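Local coordinates for protein beta-glucoside kinase (Listeria monocytogenes, PDB 4HTL) that catalyses the ATP-dependent phosphorylation of cellobiose to cellobiose-6'-phosphate and may also regulate transcription of the cellobiose-PTS operon, at residues Gln42-Met47 with Phe87-Trp92; Gln121-Phe126 with Pro238-Ile243; Thr223-Gly228 with Ala255-His260. All blocks are in the same frame, centred on the assembly; numbering follows the deposited sequence. Where two conformers were deposited one is given.

Interaction 1 lies on the opposite side of the chain's centre from the other two, with centres about 32 Å from interaction 2 and about 39 Å from interaction 3. It is a buried, apolar contact of helix 40-52 with the strand end and helix start at 87-92, near the first five-stranded sheet. Interactions 2 and 3 belong to the second sheet and its helices. They touch where Ile243 CD1 meets Leu257 CD1 at 3.7 Å in the conformer given; helix 253-261 follows strand 240-244 in the chain. Interaction 2 is partly buried and mixes aromatic packing with a backbone bond and a water. Interaction 3 is buried and pairs aliphatic packing with one hydroxyl-imidazole bond. Both touch the second subunit.

Interaction 1 of 3, residues Gln42-Met47 with Phe87-Trp92; sequences QILAEM and FNLKEW
Leu44 of helix 40-52 and Leu89, at the start of helix 89-97, bring the two backbones closest, with Leu44 CA 9.3 Å from Leu89 CA, so side chains alone make the contact. Leu44 carries most of it. Its CG stands anti to the carbonyl carbon (chi1 -65°), and the CD2 methyl beyond it reaches a corner formed by three residues. CD2 lies over one face of the Trp92 indole, 3.8 Å from the centroid of the six-membered ring and 20° off its normal. This is a CH-pi contact, shifted toward the rim near CZ3. Leu44 CB lies 3.8 Å from Trp92 CH2 and widens the contact. The same CD2 meets Leu89 CD1 at 3.7 Å, where the two leucine side chains pass alongside, pointing opposite ways. It also approaches the edge of the Phe87 ring, near its plane, with CE2 at 4.2 Å. Met47, a selenomethionine, adds a looser contact, SE to Leu89 CD1 at 4.5 Å. Asn88 is the N-cap of the second helix: its OD1 accepts from Glu91 N at 2.8 Å, with the donor above the carbonyl plane. Outside the pair, Met47 rests on Phe9 and Ile11 of strand 6-11, and Leu89 rests on Ile103 of strand 101-105. Phe9 belongs to the ATP-binding segment assigned by similarity. The arrangement packs helix 40-52 against the strand-to-helix turn at 87-92, beside the central sheet of an actin-like ATPase domain, the fold of ROK-family sugar kinases.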
ATOM      1  N   GLN A  42      16.047 -14.052  27.444  1.00 34.10           N
ATOM      2  CA  GLN A  42      16.450 -15.379  27.004  0.70 33.93           C
ATOM      3  C   GLN A  42      17.080 -15.285  25.615  1.00 33.57           C
ATOM      4  O   GLN A  42      18.087 -15.907  25.348  1.00 31.49           O
ATOM      5  CB  GLN A  42      15.248 -16.317  26.980  0.70 37.23           C
ATOM      6  CG  GLN A  42      15.611 -17.780  26.787  0.70 40.81           C
ATOM      7  CD  GLN A  42      16.508 -18.310  27.896  0.70 41.07           C
ATOM      8  OE1 GLN A  42      16.402 -17.894  29.049  0.70 39.75           O
ATOM      9  NE2 GLN A  42      17.402 -19.222  27.543  0.70 41.00           N
ATOM     10  N   ILE A  43      16.488 -14.468  24.733  1.00 33.74           N
ATOM     11  CA  ILE A  43      17.052 -14.327  23.400  1.00 30.85           C
ATOM     12  C   ILE A  43      18.471 -13.769  23.462  1.00 33.97           C
ATOM     13  O   ILE A  43      19.370 -14.265  22.752  1.00 31.00           O
ATOM     14  CB  ILE A  43      16.169 -13.449  22.454  1.00 28.67           C
ATOM     15  CG1 ILE A  43      14.845 -14.170  22.137  1.00 29.86           C
ATOM     16  CG2 ILE A  43      16.935 -13.046  21.197  1.00 31.15           C
ATOM     17  CD1 ILE A  43      13.750 -13.262  21.643  1.00 31.21           C
ATOM     18  N   LEU A  44      18.694 -12.759  24.312  1.00 32.52           N
ATOM     19  CA  LEU A  44      20.017 -12.176  24.419  1.00 28.30           C
ATOM     20  C   LEU A  44      21.008 -13.201  24.962  1.00 30.22           C
ATOM     21  O   LEU A  44      22.193 -13.241  24.547  1.00 30.40           O
ATOM     22  CB  LEU A  44      19.986 -10.930  25.276  1.00 29.52           C
ATOM     23  CG  LEU A  44      19.164  -9.761  24.712  1.00 30.98           C
ATOM     24  CD1 LEU A  44      19.039  -8.697  25.781  1.00 33.25           C
ATOM     25  CD2 LEU A  44      19.827  -9.217  23.456  1.00 32.99           C
ATOM     26  N   ALA A  45      20.529 -14.039  25.868  1.00 33.26           N
ATOM     27  CA  ALA A  45      21.379 -15.081  26.485  1.00 32.18           C
ATOM     28  C   ALA A  45      21.795 -16.122  25.428  1.00 36.65           C
ATOM     29  O   ALA A  45      22.984 -16.444  25.279  1.00 34.44           O
ATOM     30  CB  ALA A  45      20.630 -15.728  27.615  1.00 33.67           C
ATOM     31  N   GLU A  46      20.816 -16.589  24.654  1.00 35.12           N
ATOM     32  CA  GLU A  46      21.087 -17.517  23.550  1.00 31.02           C
ATOM     33  C   GLU A  46      22.064 -16.914  22.541  1.00 32.24           C
ATOM     34  O   GLU A  46      22.972 -17.603  22.045  1.00 33.32           O
ATOM     35  CB  GLU A  46      19.806 -17.927  22.851  1.00 33.07           C
ATOM     36  CG  GLU A  46      18.764 -18.660  23.666  1.00 33.33           C
ATOM     37  CD  GLU A  46      19.069 -20.116  23.929  1.00 38.08           C
ATOM     38  OE1 GLU A  46      20.014 -20.684  23.297  1.00 40.11           O
ATOM     39  OE2 GLU A  46      18.305 -20.684  24.754  1.00 37.84           O
HETATM   40  N   MSE A  47      21.917 -15.627  22.242  1.00 30.79           N
HETATM   41  CA  MSE A  47      22.873 -14.968  21.352  1.00 30.10           C
HETATM   42  C   MSE A  47      24.300 -14.995  21.885  1.00 33.23           C
HETATM   43  O   MSE A  47      25.253 -15.332  21.148  1.00 34.41           O
HETATM   44  CB  MSE A  47      22.458 -13.516  21.093  1.00 31.41           C
HETATM   45  CG  MSE A  47      21.261 -13.416  20.217  1.00 31.32           C
HETATM   46 SE   MSE A  47      20.609 -11.614  20.045  0.65 35.24          SE
HETATM   47  CE  MSE A  47      19.462 -11.889  18.557  1.00 38.54           C
ATOM     48  N   PHE A  87      14.827  -0.363  22.440  1.00 35.59           N
ATOM     49  CA  PHE A  87      16.104  -1.013  22.747  1.00 30.95           C
ATOM     50  C   PHE A  87      16.998  -0.997  21.527  1.00 29.54           C
ATOM     51  O   PHE A  87      16.602  -1.497  20.470  1.00 31.27           O
ATOM     52  CB  PHE A  87      15.839  -2.467  23.146  1.00 34.34           C
ATOM     53  CG  PHE A  87      17.068  -3.259  23.450  1.00 36.90           C
ATOM     54  CD1 PHE A  87      18.050  -2.767  24.321  1.00 47.05           C
ATOM     55  CD2 PHE A  87      17.230  -4.532  22.915  1.00 34.38           C
ATOM     56  CE1 PHE A  87      19.185  -3.518  24.613  1.00 46.44           C
ATOM     57  CE2 PHE A  87      18.357  -5.287  23.223  1.00 38.89           C
ATOM     58  CZ  PHE A  87      19.335  -4.778  24.061  1.00 43.87           C
ATOM     59  N   ASN A  88      18.197  -0.444  21.660  1.00 32.23           N
ATOM     60  CA  ASN A  88      19.142  -0.484  20.568  1.00 31.56           C
ATOM     61  C   ASN A  88      19.951  -1.777  20.617  1.00 33.51           C
ATOM     62  O   ASN A  88      21.018  -1.856  21.210  1.00 35.68           O
ATOM     63  CB  ASN A  88      20.020   0.743  20.522  1.00 33.80           C
ATOM     64  CG  ASN A  88      20.668   0.909  19.171  1.00 32.39           C
ATOM     65  OD1 ASN A  88      21.222  -0.057  18.626  1.00 31.85           O
ATOM     66  ND2 ASN A  88      20.532   2.098  18.582  1.00 35.86           N
ATOM     67  N   LEU A  89      19.417  -2.782  19.924  1.00 29.93           N
ATOM     68  CA  LEU A  89      20.021  -4.116  19.875  1.00 27.30           C
ATOM     69  C   LEU A  89      21.329  -4.090  19.069  1.00 29.58           C
ATOM     70  O   LEU A  89      22.270  -4.828  19.374  1.00 35.40           O
ATOM     71  CB  LEU A  89      19.036  -5.119  19.298  1.00 29.34           C
ATOM     72  CG  LEU A  89      19.561  -6.549  19.113  1.00 27.59           C
ATOM     73  CD1 LEU A  89      20.096  -7.159  20.407  1.00 31.48           C
ATOM     74  CD2 LEU A  89      18.441  -7.411  18.526  1.00 30.49           C
ATOM     75  N   LYS A  90      21.416  -3.223  18.069  1.00 28.29           N
ATOM     76  CA  LYS A  90      22.698  -3.060  17.323  1.00 28.98           C
ATOM     77  C   LYS A  90      23.799  -2.583  18.264  1.00 33.04           C
ATOM     78  O   LYS A  90      24.897  -3.152  18.284  1.00 33.16           O
ATOM     79  CB  LYS A  90      22.537  -2.090  16.152  1.00 30.68           C
ATOM     80  CG  LYS A  90      23.792  -1.832  15.307  1.00 31.85           C
ATOM     81  CD  LYS A  90      23.532  -0.884  14.136  1.00 31.79           C
ATOM     82  CE  LYS A  90      24.865  -0.360  13.570  1.00 36.68           C
ATOM     83  NZ  LYS A  90      24.616   0.540  12.420  1.00 48.04           N
ATOM     84  N   GLU A  91      23.522  -1.547  19.043  1.00 35.54           N
ATOM     85  CA  GLU A  91      24.546  -1.000  19.938  1.00 34.32           C
ATOM     86  C   GLU A  91      24.903  -1.963  21.062  1.00 35.13           C
ATOM     87  O   GLU A  91      26.047  -2.002  21.491  1.00 38.15           O
ATOM     88  CB  GLU A  91      24.112   0.327  20.515  1.00 38.32           C
ATOM     89  CG  GLU A  91      24.162   1.452  19.506  1.00 40.14           C
ATOM     90  CD  GLU A  91      23.629   2.756  20.062  1.00 51.92           C
ATOM     91  OE1 GLU A  91      23.684   3.749  19.315  1.00 48.60           O
ATOM     92  OE2 GLU A  91      23.146   2.797  21.222  1.00 49.68           O
ATOM     93  N   TRP A  92      23.920  -2.729  21.537  1.00 38.25           N
ATOM     94  CA  TRP A  92      24.161  -3.747  22.553  1.00 38.59           C
ATOM     95  C   TRP A  92      25.125  -4.782  22.048  1.00 35.19           C
ATOM     96  O   TRP A  92      26.114  -5.090  22.715  1.00 41.34           O
ATOM     97  CB  TRP A  92      22.845  -4.403  22.982  1.00 39.45           C
ATOM     98  CG  TRP A  92      22.997  -5.351  24.145  1.00 42.08           C
ATOM     99  CD1 TRP A  92      22.993  -5.038  25.497  1.00 49.59           C
ATOM    100  CD2 TRP A  92      23.169  -6.815  24.092  1.00 41.66           C
ATOM    101  NE1 TRP A  92      23.154  -6.176  26.269  1.00 48.73           N
ATOM    102  CE2 TRP A  92      23.256  -7.273  25.485  1.00 46.45           C
ATOM    103  CE3 TRP A  92      23.234  -7.750  23.074  1.00 42.53           C
ATOM    104  CZ2 TRP A  92      23.422  -8.622  25.811  1.00 47.95           C
ATOM    105  CZ3 TRP A  92      23.397  -9.102  23.412  1.00 53.36           C
ATOM    106  CH2 TRP A  92      23.492  -9.526  24.752  1.00 44.62           C
TER

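Interaction 2 of 3, residues Gln121-Phe126 with Pro238-Ile243; sequences QDLDDF and PTHIFI
The His240 imidazole takes the Leu123 CD1 methyl over one face and Thr239 OG1 in plane at its edge. CD1 is 3.7 Å from the ring centroid, 26° off the normal, in a CH-pi contact displaced toward ND1. The Leu123 and His240 side chains cross at about a right angle. Thr239 OG1 and His240 ND1 share a 2.8 Å hydrogen bond in which either could be the donor. That bond helps to fix the rotation of the imidazole against the leucine methyl. The Phe242 ring is met at its edge by Leu123 CD1 and by Phe126 CD2. Leu123 CD1 is 3.8 Å from Phe242 CZ, so one methyl serves both rings. Phe126 and Phe242 form an oblique aromatic pair, with centroids 5.4 Å apart and planes at 67°. A backbone bond joins the segments next to these rings: Thr239 N donates to Asp125 O at 2.9 Å, tilted 29° from the carbonyl plane. A water also bridges them, accepting from Asp125 N and bonded to Thr239 OG1 at 2.8 Å. The Asp125 carboxylate turns elsewhere, where OD2 accepts from Asn142 N. Phe126 opens strand 126-131, which lies next to strand 240-244 in parallel. Strand 270-273 flanks the latter on its other side. Phe126 also touches Leu111 and Phe242 touches Glu114, both on helix 106-117, while Thr239 packs on Arg150 of the second subunit.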
ATOM      1  N   GLN A 121      14.522 -11.944  -7.774  1.00 15.87           N
ATOM      2  CA  GLN A 121      15.830 -11.391  -8.097  1.00 14.35           C
ATOM      3  C   GLN A 121      15.769 -10.251  -9.126  1.00 17.27           C
ATOM      4  O   GLN A 121      16.593  -9.306  -9.088  1.00 20.43           O
ATOM      5  CB  GLN A 121      16.761 -12.486  -8.556  1.00 16.33           C
ATOM      6  CG  GLN A 121      17.136 -13.444  -7.453  1.00 16.54           C
ATOM      7  CD  GLN A 121      17.858 -14.673  -7.976  1.00 16.58           C
ATOM      8  OE1 GLN A 121      17.408 -15.296  -8.987  1.00 15.88           O
ATOM      9  NE2 GLN A 121      18.979 -15.053  -7.311  1.00 19.95           N
ATOM     10  N   ASP A 122      14.903 -10.392 -10.109  1.00 16.35           N
ATOM     11  CA  ASP A 122      14.833  -9.437 -11.188  0.70 21.06           C
ATOM     12  C   ASP A 122      13.566  -8.599 -11.171  1.00 20.28           C
ATOM     13  O   ASP A 122      13.166  -8.063 -12.202  1.00 25.11           O
ATOM     14  CB  ASP A 122      15.039 -10.194 -12.480  0.70 25.11           C
ATOM     15  CG  ASP A 122      16.420 -10.867 -12.511  0.70 31.14           C
ATOM     16  OD1 ASP A 122      17.429 -10.131 -12.462  0.70 28.66           O
ATOM     17  OD2 ASP A 122      16.504 -12.122 -12.503  0.70 29.57           O
ATOM     18  N   LEU A 123      12.945  -8.501  -9.987  1.00 17.51           N
ATOM     19  CA  LEU A 123      11.709  -7.757  -9.822  1.00 15.81           C
ATOM     20  C   LEU A 123      11.889  -6.457  -9.079  1.00 16.71           C
ATOM     21  O   LEU A 123      12.537  -6.419  -8.043  1.00 22.37           O
ATOM     22  CB  LEU A 123      10.720  -8.593  -9.057  1.00 16.26           C
ATOM     23  CG  LEU A 123      10.366  -9.946  -9.650  1.00 16.83           C
ATOM     24  CD1 LEU A 123       9.269 -10.620  -8.809  1.00 16.88           C
ATOM     25  CD2 LEU A 123       9.923  -9.847 -11.122  1.00 19.90           C
ATOM     26  N   ASP A 124      11.302  -5.391  -9.603  1.00 19.77           N
ATOM     27  CA  ASP A 124      11.289  -4.090  -8.902  1.00 21.72           C
ATOM     28  C   ASP A 124      10.037  -3.798  -8.075  1.00 17.47           C
ATOM     29  O   ASP A 124      10.073  -2.912  -7.238  1.00 17.86           O
ATOM     30  CB  ASP A 124      11.462  -2.976  -9.909  1.00 23.01           C
ATOM     31  CG  ASP A 124      12.888  -2.863 -10.426  1.00 25.60           C
ATOM     32  OD1 ASP A 124      13.868  -3.401  -9.854  1.00 24.99           O
ATOM     33  OD2 ASP A 124      13.015  -2.210 -11.438  1.00 36.22           O
ATOM     34  N   ASP A 125       8.963  -4.546  -8.272  1.00 16.90           N
ATOM     35  CA  ASP A 125       7.713  -4.264  -7.566  1.00 16.00           C
ATOM     36  C   ASP A 125       7.047  -5.588  -7.228  1.00 14.05           C
ATOM     37  O   ASP A 125       6.460  -6.234  -8.096  1.00 15.92           O
ATOM     38  CB  ASP A 125       6.765  -3.423  -8.452  1.00 16.50           C
ATOM     39  CG  ASP A 125       7.271  -2.033  -8.698  1.00 17.69           C
ATOM     40  OD1 ASP A 125       7.956  -1.845  -9.748  1.00 19.61           O
ATOM     41  OD2 ASP A 125       7.088  -1.167  -7.800  1.00 18.49           O
ATOM     42  N   PHE A 126       7.295  -6.073  -6.006  1.00 15.03           N
ATOM     43  CA  PHE A 126       6.641  -7.285  -5.529  1.00 14.85           C
ATOM     44  C   PHE A 126       6.375  -7.179  -4.044  1.00 16.93           C
ATOM     45  O   PHE A 126       6.950  -6.339  -3.361  1.00 16.31           O
ATOM     46  CB  PHE A 126       7.450  -8.538  -5.842  1.00 16.62           C
ATOM     47  CG  PHE A 126       8.718  -8.732  -5.044  1.00 17.03           C
ATOM     48  CD1 PHE A 126       9.935  -8.146  -5.461  1.00 17.58           C
ATOM     49  CD2 PHE A 126       8.739  -9.542  -3.943  1.00 17.95           C
ATOM     50  CE1 PHE A 126      11.084  -8.390  -4.788  1.00 18.82           C
ATOM     51  CE2 PHE A 126       9.888  -9.774  -3.248  1.00 17.15           C
ATOM     52  CZ  PHE A 126      11.091  -9.214  -3.696  1.00 15.62           C
ATOM     53  N   PRO A 238       1.919  -4.565  -7.713  1.00 15.06           N
ATOM     54  CA  PRO A 238       3.048  -5.435  -7.891  1.00 14.54           C
ATOM     55  C   PRO A 238       2.936  -6.301  -9.138  1.00 15.17           C
ATOM     56  O   PRO A 238       1.853  -6.511  -9.626  1.00 15.81           O
ATOM     57  CB  PRO A 238       2.966  -6.320  -6.669  1.00 15.36           C
ATOM     58  CG  PRO A 238       1.442  -6.476  -6.428  1.00 15.01           C
ATOM     59  CD  PRO A 238       0.879  -5.128  -6.809  1.00 14.14           C
ATOM     60  N   THR A 239       4.044  -6.850  -9.628  1.00 15.17           N
ATOM     61  CA  THR A 239       3.973  -7.895 -10.633  1.00 14.43           C
ATOM     62  C   THR A 239       3.700  -9.278 -10.010  1.00 14.92           C
ATOM     63  O   THR A 239       3.050 -10.130 -10.626  1.00 16.83           O
ATOM     64  CB  THR A 239       5.277  -7.925 -11.463  1.00 16.46           C
ATOM     65  OG1 THR A 239       6.401  -8.235 -10.616  1.00 17.51           O
ATOM     66  CG2 THR A 239       5.445  -6.587 -12.215  1.00 17.55           C
ATOM     67  N   HIS A 240       4.172  -9.456  -8.779  1.00 15.21           N
ATOM     68  CA  HIS A 240       4.172 -10.753  -8.079  1.00 16.35           C
ATOM     69  C   HIS A 240       3.842 -10.532  -6.618  1.00 18.02           C
ATOM     70  O   HIS A 240       4.302  -9.555  -6.011  1.00 14.57           O
ATOM     71  CB  HIS A 240       5.539 -11.439  -8.116  1.00 16.75           C
ATOM     72  CG  HIS A 240       5.974 -11.869  -9.475  1.00 16.80           C
ATOM     73  ND1 HIS A 240       6.270 -10.982 -10.460  1.00 17.74           N
ATOM     74  CD2 HIS A 240       6.185 -13.128 -10.003  1.00 17.60           C
ATOM     75  CE1 HIS A 240       6.647 -11.651 -11.554  1.00 19.50           C
ATOM     76  NE2 HIS A 240       6.581 -12.970 -11.282  1.00 18.84           N
ATOM     77  N   ILE A 241       3.041 -11.423  -6.055  1.00 16.10           N
ATOM     78  CA  ILE A 241       2.877 -11.528  -4.609  1.00 14.26           C
ATOM     79  C   ILE A 241       3.255 -12.934  -4.212  1.00 13.94           C
ATOM     80  O   ILE A 241       2.633 -13.914  -4.648  1.00 15.90           O
ATOM     81  CB  ILE A 241       1.441 -11.210  -4.138  1.00 14.80           C
ATOM     82  CG1 ILE A 241       1.033  -9.777  -4.602  1.00 14.10           C
ATOM     83  CG2 ILE A 241       1.295 -11.354  -2.602  1.00 14.90           C
ATOM     84  CD1 ILE A 241      -0.399  -9.408  -4.272  1.00 15.98           C
ATOM     85  N   PHE A 242       4.273 -13.015  -3.380  1.00 14.33           N
ATOM     86  CA  PHE A 242       4.766 -14.295  -2.884  1.00 16.98           C
ATOM     87  C   PHE A 242       4.141 -14.599  -1.544  1.00 16.91           C
ATOM     88  O   PHE A 242       4.257 -13.801  -0.591  1.00 16.32           O
ATOM     89  CB  PHE A 242       6.288 -14.303  -2.791  1.00 17.58           C
ATOM     90  CG  PHE A 242       6.978 -14.029  -4.117  1.00 16.07           C
ATOM     91  CD1 PHE A 242       6.792 -14.869  -5.186  1.00 16.18           C
ATOM     92  CD2 PHE A 242       7.738 -12.877  -4.318  1.00 16.45           C
ATOM     93  CE1 PHE A 242       7.358 -14.613  -6.412  1.00 19.01           C
ATOM     94  CE2 PHE A 242       8.333 -12.638  -5.531  1.00 17.16           C
ATOM     95  CZ  PHE A 242       8.135 -13.482  -6.576  1.00 17.90           C
ATOM     96  N   ILE A 243       3.504 -15.767  -1.448  1.00 18.29           N
ATOM     97  CA  ILE A 243       2.762 -16.094  -0.247  1.00 15.70           C
ATOM     98  C   ILE A 243       3.432 -17.248   0.475  1.00 14.62           C
ATOM     99  O   ILE A 243       3.803 -18.245  -0.149  1.00 18.36           O
ATOM    100  CB  ILE A 243       1.288 -16.450  -0.534  1.00 16.07           C
ATOM    101  CG1 ILE A 243       0.592 -15.376  -1.432  1.00 16.30           C
ATOM    102  CG2 ILE A 243       0.556 -16.616   0.835  1.00 18.29           C
ATOM    103  CD1 ILE A 243      -0.863 -15.668  -1.860  1.00 19.12           C
TER
HETATM  104  O   HOH W   1       8.500  -6.380 -10.688  1.00 18.24           O

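Interaction 3 of 3, residues Thr223-Gly228 with Ala255-His260; sequences TGICTG and AELKHH
Ile225 and Leu257 form the close-packed apolar part of the contact between helices 212-236 and 253-261, whose short segments cross at -73° with axes 9.9 Å apart. Leu257 and His260 each have two conformers, and the contacts described hold for the ones given. Ile225 CG2 meets Leu257 CD2 at 3.8 Å, and the two side chains cross at about a right angle. Ile225 CG2 is anti to its backbone N, which turns this branch to the leucine methyls. Cys226 comes next. Its SG lies at the edge of the His260 ring, 3.6 Å from His260 CD2, in a sulfur-aromatic contact. Thr223 is buried and also packs on Arg163 of the second subunit. The His260 end is the more open, as that residue is partly exposed. Thr223 OG1 and His260 NE2 share a 2.8 Å hydrogen bond in which either could be the donor. Thr223 OG1 is also bonded to Thr219 O, so two bonds grip the hydroxyl. Thr223 O is gripped by Thr227 N and Thr227 OG1 from opposite faces of its plane. The chemistry thus joins nondirectional aliphatic packing to one directional bond, which meets the modelled imidazole in its plane.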
ATOM      1  N   THR A 223     -11.929 -16.122   1.205  1.00 13.93           N
ATOM      2  CA  THR A 223     -12.526 -14.808   0.884  1.00 15.18           C
ATOM      3  C   THR A 223     -11.749 -13.673   1.573  1.00 13.49           C
ATOM      4  O   THR A 223     -11.482 -12.672   0.969  1.00 15.65           O
ATOM      5  CB  THR A 223     -14.025 -14.750   1.259  1.00 14.68           C
ATOM      6  OG1 THR A 223     -14.758 -15.666   0.419  1.00 19.54           O
ATOM      7  CG2 THR A 223     -14.615 -13.286   1.133  1.00 16.78           C
ATOM      8  N   GLY A 224     -11.348 -13.870   2.823  1.00 13.76           N
ATOM      9  CA  GLY A 224     -10.572 -12.905   3.504  1.00 16.02           C
ATOM     10  C   GLY A 224      -9.235 -12.698   2.833  1.00 13.29           C
ATOM     11  O   GLY A 224      -8.780 -11.573   2.675  1.00 14.40           O
ATOM     12  N   ILE A 225      -8.572 -13.792   2.439  1.00 13.99           N
ATOM     13  CA  ILE A 225      -7.292 -13.656   1.729  1.00 13.95           C
ATOM     14  C   ILE A 225      -7.472 -12.874   0.394  1.00 13.61           C
ATOM     15  O   ILE A 225      -6.691 -11.955   0.087  1.00 15.30           O
ATOM     16  CB  ILE A 225      -6.613 -14.991   1.450  1.00 13.73           C
ATOM     17  CG1 ILE A 225      -6.259 -15.672   2.778  1.00 15.62           C
ATOM     18  CG2 ILE A 225      -5.321 -14.789   0.622  1.00 15.55           C
ATOM     19  CD1 ILE A 225      -5.849 -17.133   2.656  1.00 18.76           C
ATOM     20  N   CYS A 226      -8.526 -13.224  -0.346  1.00 15.17           N
ATOM     21  CA  CYS A 226      -8.837 -12.535  -1.593  1.00 15.97           C
ATOM     22  C   CYS A 226      -9.104 -11.024  -1.370  1.00 17.28           C
ATOM     23  O   CYS A 226      -8.745 -10.228  -2.220  1.00 15.68           O
ATOM     24  CB  CYS A 226     -10.024 -13.175  -2.291  1.00 17.97           C
ATOM     25  SG  CYS A 226      -9.625 -14.774  -3.030  1.00 18.62           S
ATOM     26  N   THR A 227      -9.745 -10.673  -0.237  1.00 16.39           N
ATOM     27  CA  THR A 227     -10.026  -9.294   0.107  1.00 14.94           C
ATOM     28  C   THR A 227      -8.685  -8.552   0.259  1.00 15.56           C
ATOM     29  O   THR A 227      -8.501  -7.482  -0.302  1.00 15.26           O
ATOM     30  CB  THR A 227     -10.891  -9.210   1.371  1.00 14.92           C
ATOM     31  OG1 THR A 227     -12.113  -9.936   1.132  1.00 17.21           O
ATOM     32  CG2 THR A 227     -11.184  -7.767   1.795  1.00 15.80           C
ATOM     33  N   GLY A 228      -7.762  -9.134   1.024  1.00 14.36           N
ATOM     34  CA  GLY A 228      -6.472  -8.537   1.191  1.00 15.01           C
ATOM     35  C   GLY A 228      -5.667  -8.485  -0.091  1.00 14.41           C
ATOM     36  O   GLY A 228      -5.028  -7.469  -0.363  1.00 13.56           O
ATOM     37  N   ALA A 255      -3.342 -22.902  -6.066  1.00 19.28           N
ATOM     38  CA  ALA A 255      -4.375 -23.244  -7.054  1.00 20.21           C
ATOM     39  C   ALA A 255      -5.742 -22.894  -6.476  1.00 18.97           C
ATOM     40  O   ALA A 255      -6.591 -22.349  -7.191  1.00 19.27           O
ATOM     41  CB  ALA A 255      -4.337 -24.714  -7.500  1.00 20.88           C
ATOM     42  N   GLU A 256      -5.916 -23.142  -5.179  1.00 18.82           N
ATOM     43  CA  GLU A 256      -7.219 -22.880  -4.503  1.00 17.11           C
ATOM     44  C   GLU A 256      -7.531 -21.370  -4.418  1.00 19.85           C
ATOM     45  O   GLU A 256      -8.635 -20.948  -4.640  1.00 19.50           O
ATOM     46  CB  GLU A 256      -7.247 -23.529  -3.148  1.00 18.41           C
ATOM     47  CG  GLU A 256      -7.321 -25.052  -3.223  1.00 20.30           C
ATOM     48  CD  GLU A 256      -7.446 -25.654  -1.842  1.00 26.70           C
ATOM     49  OE1 GLU A 256      -6.481 -25.811  -1.153  1.00 37.91           O
ATOM     50  OE2 GLU A 256      -8.527 -25.983  -1.440  1.00 39.12           O
ATOM     51  N   LEU A 257      -6.500 -20.578  -4.145  1.00 17.30           N
ATOM     52  CA  LEU A 257      -6.637 -19.127  -4.117  0.70 16.99           C
ATOM     53  C   LEU A 257      -6.898 -18.573  -5.486  1.00 17.89           C
ATOM     54  O   LEU A 257      -7.734 -17.716  -5.648  1.00 18.83           O
ATOM     55  CB  LEU A 257      -5.404 -18.447  -3.550  0.70 20.20           C
ATOM     56  CG  LEU A 257      -5.260 -18.429  -2.051  0.70 18.15           C
ATOM     57  CD1 LEU A 257      -3.940 -17.732  -1.687  0.70 19.32           C
ATOM     58  CD2 LEU A 257      -6.500 -17.834  -1.372  0.70 17.54           C
ATOM     59  N   LYS A 258      -6.196 -19.074  -6.504  1.00 17.87           N
ATOM     60  CA  LYS A 258      -6.464 -18.617  -7.870  1.00 19.38           C
ATOM     61  C   LYS A 258      -7.917 -18.885  -8.253  1.00 17.81           C
ATOM     62  O   LYS A 258      -8.532 -18.092  -8.962  1.00 17.55           O
ATOM     63  CB  LYS A 258      -5.519 -19.301  -8.874  1.00 19.28           C
ATOM     64  CG  LYS A 258      -4.076 -18.786  -8.864  1.00 21.59           C
ATOM     65  CD  LYS A 258      -3.280 -19.608  -9.857  1.00 24.24           C
ATOM     66  CE  LYS A 258      -1.856 -19.175  -9.925  1.00 23.53           C
ATOM     67  NZ  LYS A 258      -1.118 -20.101 -10.820  1.00 23.77           N
ATOM     68  N   HIS A 259      -8.426 -20.058  -7.881  1.00 17.65           N
ATOM     69  CA  HIS A 259      -9.823 -20.418  -8.160  1.00 17.28           C
ATOM     70  C   HIS A 259     -10.761 -19.391  -7.522  1.00 15.41           C
ATOM     71  O   HIS A 259     -11.616 -18.755  -8.169  1.00 16.43           O
ATOM     72  CB  HIS A 259     -10.075 -21.836  -7.653  1.00 16.32           C
ATOM     73  CG  HIS A 259     -11.453 -22.353  -7.914  1.00 17.49           C
ATOM     74  ND1 HIS A 259     -11.846 -22.856  -9.127  1.00 20.12           N
ATOM     75  CD2 HIS A 259     -12.525 -22.512  -7.056  1.00 20.52           C
ATOM     76  CE1 HIS A 259     -13.109 -23.305  -9.008  1.00 21.10           C
ATOM     77  NE2 HIS A 259     -13.518 -23.107  -7.750  1.00 19.41           N
ATOM     78  N   HIS A 260     -10.573 -19.168  -6.238  1.00 15.99           N
ATOM     79  CA  HIS A 260     -11.392 -18.195  -5.508  0.70 17.14           C
ATOM     80  C   HIS A 260     -11.293 -16.793  -6.079  1.00 14.05           C
ATOM     81  O   HIS A 260     -12.283 -16.033  -6.128  1.00 16.50           O
ATOM     82  CB  HIS A 260     -10.985 -18.211  -4.038  0.70 17.15           C
ATOM     83  CG  HIS A 260     -12.114 -18.006  -3.099  0.70 16.34           C
ATOM     84  ND1 HIS A 260     -12.971 -19.017  -2.736  0.70 19.89           N
ATOM     85  CD2 HIS A 260     -12.513 -16.877  -2.402  0.70 17.82           C
ATOM     86  CE1 HIS A 260     -13.873 -18.533  -1.868  0.70 25.38           C
ATOM     87  NE2 HIS A 260     -13.595 -17.224  -1.656  0.70 20.70           N
TER